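VAL-1 (Chlorella virus, PDB 3GNE) probably depolymerises alginate by beta-elimination, as an alginate lyase (EC 4.2.2.3) of polysaccharide lyase family 14. Local coordinates at residues V3-D8 with G16-V21; D127-P132 with P140-E145. All coordinates share one frame; numbering follows the deposited sequence.

Contact 1. Residues V3-D8 with G16-V21. With GOL (glycerol), chain F.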
# COMPACT_ATOMS: atom_id res chain seq x y z
N VAL A 3 6.71 -15.59 7.00
CA VAL A 3 6.96 -15.15 5.63
C VAL A 3 6.69 -16.29 4.65
O VAL A 3 7.32 -17.31 4.74
CB VAL A 3 8.41 -14.66 5.48
CG1 VAL A 3 8.72 -14.24 4.03
CG2 VAL A 3 8.64 -13.52 6.45
N ILE A 4 5.79 -16.02 3.73
CA ILE A 4 5.48 -16.97 2.67
C ILE A 4 6.51 -16.86 1.57
O ILE A 4 7.05 -17.88 1.12
CB ILE A 4 4.03 -16.78 2.19
CG1 ILE A 4 3.04 -16.95 3.34
CG2 ILE A 4 3.71 -17.72 1.02
CD1 ILE A 4 1.67 -16.34 3.02
N SER A 5 6.81 -15.65 1.12
CA SER A 5 7.83 -15.52 0.10
C SER A 5 8.33 -14.07 0.11
O SER A 5 7.65 -13.17 0.66
CB SER A 5 7.34 -15.81 -1.31
OG SER A 5 6.26 -14.94 -1.66
N THR A 6 9.48 -13.88 -0.48
CA THR A 6 10.14 -12.58 -0.55
C THR A 6 10.40 -12.27 -2.03
O THR A 6 10.96 -13.12 -2.73
CB THR A 6 11.47 -12.65 0.21
OG1 THR A 6 11.21 -12.97 1.58
CG2 THR A 6 12.20 -11.28 0.12
N LEU A 7 10.02 -11.08 -2.46
CA LEU A 7 10.27 -10.72 -3.85
C LEU A 7 11.75 -10.62 -4.11
O LEU A 7 12.48 -9.93 -3.38
CB LEU A 7 9.58 -9.40 -4.09
CG LEU A 7 9.79 -8.79 -5.47
CD1 LEU A 7 9.33 -9.72 -6.62
CD2 LEU A 7 9.06 -7.44 -5.52
N ASP A 8 12.21 -11.27 -5.19
CA ASP A 8 13.59 -11.07 -5.63
C ASP A 8 13.63 -9.90 -6.60
O ASP A 8 13.13 -9.97 -7.75
CB ASP A 8 14.02 -12.35 -6.33
CG ASP A 8 15.45 -12.28 -6.80
OD1 ASP A 8 15.96 -13.36 -7.23
OD2 ASP A 8 16.09 -11.19 -6.79
N GLY A 16 9.21 -11.48 -11.77
CA GLY A 16 9.12 -11.50 -10.32
C GLY A 16 9.14 -12.90 -9.74
O GLY A 16 8.76 -13.08 -8.55
N GLY A 17 9.59 -13.91 -10.46
CA GLY A 17 9.56 -15.28 -9.90
C GLY A 17 8.12 -15.61 -9.50
O GLY A 17 7.17 -15.32 -10.25
N SER A 18 7.97 -16.21 -8.32
CA SER A 18 6.66 -16.67 -7.93
C SER A 18 5.75 -15.50 -7.58
O SER A 18 4.56 -15.77 -7.31
CB SER A 18 6.74 -17.60 -6.73
OG SER A 18 7.21 -16.87 -5.61
N TRP A 19 6.24 -14.27 -7.55
CA TRP A 19 5.33 -13.15 -7.30
C TRP A 19 4.48 -12.80 -8.52
O TRP A 19 3.46 -12.08 -8.36
CB TRP A 19 6.10 -11.88 -6.85
CG TRP A 19 6.33 -11.93 -5.37
CD1 TRP A 19 6.73 -13.01 -4.62
CD2 TRP A 19 6.15 -10.86 -4.44
NE1 TRP A 19 6.81 -12.67 -3.28
CE2 TRP A 19 6.45 -11.34 -3.16
CE3 TRP A 19 5.74 -9.52 -4.60
CZ2 TRP A 19 6.38 -10.54 -2.02
CZ3 TRP A 19 5.67 -8.72 -3.45
CH2 TRP A 19 5.98 -9.24 -2.17
N ASN A 20 4.85 -13.24 -9.73
CA ASN A 20 4.04 -12.91 -10.92
C ASN A 20 3.86 -11.38 -11.03
O ASN A 20 2.73 -10.86 -11.11
CB ASN A 20 2.71 -13.62 -10.88
CG ASN A 20 2.86 -15.11 -10.54
OD1 ASN A 20 2.26 -15.62 -9.58
ND2 ASN A 20 3.63 -15.76 -11.38
N VAL A 21 5.00 -10.70 -11.03
CA VAL A 21 4.98 -9.23 -11.11
C VAL A 21 4.66 -8.80 -12.52
O VAL A 21 5.22 -9.34 -13.47
CB VAL A 21 6.34 -8.67 -10.71
CG1 VAL A 21 6.43 -7.18 -10.98
CG2 VAL A 21 6.56 -8.92 -9.19
C1 GOL F . 9.96 -14.27 -5.63
O1 GOL F . 10.46 -13.22 -6.43
C2 GOL F . 11.18 -15.21 -5.44
O2 GOL F . 10.86 -16.22 -4.50
C3 GOL F . 11.51 -15.80 -6.82
O3 GOL F . 10.45 -16.73 -7.06
O HOH W 1 5.08 -16.15 -3.81

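Contact 2. Residues D127-P132 with P140-E145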
# COMPACT_ATOMS: atom_id res chain seq x y z
N ASP A 127 -3.19 3.96 7.55
CA ASP A 127 -3.91 3.05 6.70
C ASP A 127 -4.83 3.89 5.80
O ASP A 127 -5.40 4.85 6.29
CB ASP A 127 -4.74 2.12 7.59
CG ASP A 127 -5.29 0.92 6.89
OD1 ASP A 127 -4.90 0.67 5.71
OD2 ASP A 127 -6.15 0.26 7.46
N TYR A 128 -4.96 3.54 4.54
CA TYR A 128 -5.72 4.37 3.60
C TYR A 128 -6.62 3.46 2.74
O TYR A 128 -6.11 2.67 1.94
CB TYR A 128 -4.73 5.14 2.75
CG TYR A 128 -5.35 6.18 1.85
CD1 TYR A 128 -6.06 7.27 2.41
CD2 TYR A 128 -5.22 6.07 0.46
CE1 TYR A 128 -6.66 8.23 1.60
CE2 TYR A 128 -5.79 7.06 -0.35
CZ TYR A 128 -6.50 8.13 0.21
OH TYR A 128 -7.06 9.11 -0.56
N ILE A 129 -7.90 3.55 2.96
CA ILE A 129 -8.86 2.58 2.43
C ILE A 129 -9.80 3.22 1.44
O ILE A 129 -10.42 4.25 1.75
CB ILE A 129 -9.67 1.96 3.60
CG1 ILE A 129 -8.71 1.25 4.55
CG2 ILE A 129 -10.76 1.02 3.05
CD1 ILE A 129 -9.40 0.58 5.75
N TYR A 130 -10.01 2.59 0.29
CA TYR A 130 -11.13 2.90 -0.60
C TYR A 130 -12.11 1.73 -0.45
O TYR A 130 -11.76 0.61 -0.90
CB TYR A 130 -10.70 2.98 -2.06
CG TYR A 130 -10.29 4.35 -2.58
CD1 TYR A 130 -9.14 5.00 -2.11
CD2 TYR A 130 -11.01 4.95 -3.60
CE1 TYR A 130 -8.78 6.26 -2.63
CE2 TYR A 130 -10.65 6.19 -4.09
CZ TYR A 130 -9.54 6.84 -3.61
OH TYR A 130 -9.22 8.07 -4.16
N PRO A 131 -13.24 1.94 0.19
CA PRO A 131 -14.22 0.84 0.31
C PRO A 131 -15.14 0.77 -0.90
O PRO A 131 -15.16 1.70 -1.71
CB PRO A 131 -15.02 1.29 1.57
CG PRO A 131 -15.04 2.81 1.42
CD PRO A 131 -13.69 3.19 0.84
N PRO A 132 -15.88 -0.34 -1.05
CA PRO A 132 -16.74 -0.46 -2.22
C PRO A 132 -17.95 0.46 -2.21
O PRO A 132 -18.51 0.75 -1.15
CB PRO A 132 -17.22 -1.95 -2.10
CG PRO A 132 -16.17 -2.64 -1.28
CD PRO A 132 -15.85 -1.57 -0.22
N PRO A 140 -17.83 4.68 11.26
CA PRO A 140 -18.22 6.01 10.81
C PRO A 140 -17.22 6.60 9.83
O PRO A 140 -16.01 6.52 10.07
CB PRO A 140 -18.20 6.85 12.09
CG PRO A 140 -18.45 5.82 13.17
CD PRO A 140 -17.71 4.57 12.74
N GLY A 141 -17.74 7.17 8.73
CA GLY A 141 -16.90 7.83 7.75
C GLY A 141 -16.20 6.86 6.79
O GLY A 141 -15.49 7.37 5.93
N LEU A 142 -16.45 5.54 6.91
CA LEU A 142 -15.89 4.62 5.88
C LEU A 142 -16.83 4.64 4.67
O LEU A 142 -17.71 3.80 4.51
CB LEU A 142 -15.71 3.24 6.46
CG LEU A 142 -14.99 2.25 5.53
CD1 LEU A 142 -13.66 2.83 5.04
CD2 LEU A 142 -14.77 0.93 6.26
N ASP A 143 -16.67 5.68 3.85
CA ASP A 143 -17.63 6.04 2.82
C ASP A 143 -17.01 5.96 1.43
O ASP A 143 -15.91 6.50 1.24
CB ASP A 143 -18.12 7.48 2.96
CG ASP A 143 -18.88 7.79 4.22
OD1 ASP A 143 -19.19 6.88 5.00
OD2 ASP A 143 -19.12 8.97 4.44
N PRO A 144 -17.66 5.31 0.47
CA PRO A 144 -17.12 5.17 -0.87
C PRO A 144 -17.41 6.35 -1.79
O PRO A 144 -17.98 6.22 -2.88
CB PRO A 144 -17.84 3.88 -1.36
CG PRO A 144 -19.21 4.02 -0.76
CD PRO A 144 -18.93 4.54 0.66
N GLU A 145 -16.93 7.51 -1.36
CA GLU A 145 -17.03 8.72 -2.11
C GLU A 145 -15.75 9.53 -1.96
O GLU A 145 -15.04 9.36 -0.94
CB GLU A 145 -18.19 9.60 -1.58
CG GLU A 145 -19.53 8.93 -1.53
CD GLU A 145 -20.29 9.37 -0.29
OE1 GLU A 145 -20.79 10.52 -0.28
OE2 GLU A 145 -20.41 8.60 0.70

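Contact 1. Residues V3-D8 with G16-V21
With L7 CG anti to its backbone N (chi1 176°) and W19 CG anti to its carbonyl carbon (chi1 -85°), the leucine lies across the indole where the first strand of the two-sheet, jelly-roll-like sandwich ends. Strand 3-6 pairs with strand 231-241 of one sheet, a classic beta bulge setting I4 and S5 against the single M240; residues 16-21 lead into strand 21-25 of the other. L7 CB sits almost squarely over the six-membered ring of W19, 3.7 Å from its centroid, a CH-pi contact. L7 CD1 touches both V21 CG2 (3.9 Å) and the start of the indole at W19 CG, while L7 CD2 lies 4.0 Å from W19 CE3. A branched aliphatic chain suits this place because one methyl can meet the valine while CB covers the indole; F61 and A63 add apolar surface.

Tryptophan brings an N-H besides its flat face: W19 NE1 donates to S5 OG over 2.8 Å, a bent bond (134°) with the oxygen tilted out of the ring plane. Small and hydroxylated, S5 can take this N-H and a water at once. G16 and G17 have positive phi, which favours glycine. Glycerol, probably from the crystallisation liquor, joins the backbones: its O1 accepts from D8 N (2.9 Å) and donates to G16 O, while S18 N donates to O3. A water bridges the serines, 2.7 Å from S5 OG and 2.9 Å from S18 OG.

Contact 2. Residues D127-P132 with P140-E145
Two inverse gamma turns, centred on L142 and P144, fold the loop after strand 125-130 back over that strand's end, at the border of the seven-stranded antiparallel sheet of this jelly-roll-like sandwich. The loop then enters strand 149-151, the outermost strand on this side of the sheet, which pairs with 125-130 through backbone bonds of I129 with I149 and of D127 with F151.

The joint between the segments is apolar. In L142, CG anti to the backbone N (chi1 -173°) and a chi2 of 53° together bring CD1 to the strand, although the side chain's first bond points neither at the strand nor away from it. L142 CD1 meets I129 CG2 at 4.0 Å and P131 CG at 3.9 Å, wedging between the branch of one residue and the ring of the next but one; I129 and L142 cross at about a right angle. I149 gives L142 a further apolar neighbour.

Proline suits position 131 because its nitrogen carries no hydrogen to offer a further strand, in keeping with the regular pairing ending at Y130. Its ring packs on the loop backbone, P131 CG lying 3.7 Å from D143 C. P144 fits the centre of its turn because the ring holds phi near -85°; the turn itself is closed by a weak bond from E145 N to D143 O.

Y130 points away from the loop, and the hydroxyls of Y128 and Y130 both hydrogen-bond a citrate, probably from the crystallisation liquor; an anion held there is consistent with a surface able to receive an acidic polymer such as alginate. At the far end of the contact, P144 CB is pressed against two successive carbonyls, 3.5 Å from P131 O and 3.2 Å from P132 O.

How the contacts relate
Contacts 1 and 2 lie on opposite sides of the chain's centre, 29 Å apart between centres and about 17 Å between nearest atoms, and they do not touch. Each folds a loop onto the strand it has just left, and the two loops lead into strands 21-25 and 149-151, the two outermost strands of the seven-stranded sheet. The strands they start from differ: 3-6 belongs to the other sheet, 125-130 to the same one. Contact 1 mixes an aromatic face with hydroxyls, water and glycerol. Contact 2 is the more buried, four of its six touching residues being enclosed against four of seven, and rests on aliphatic and proline packing, while the tyrosines of the same strand make their hydrogen bonds outside the contact.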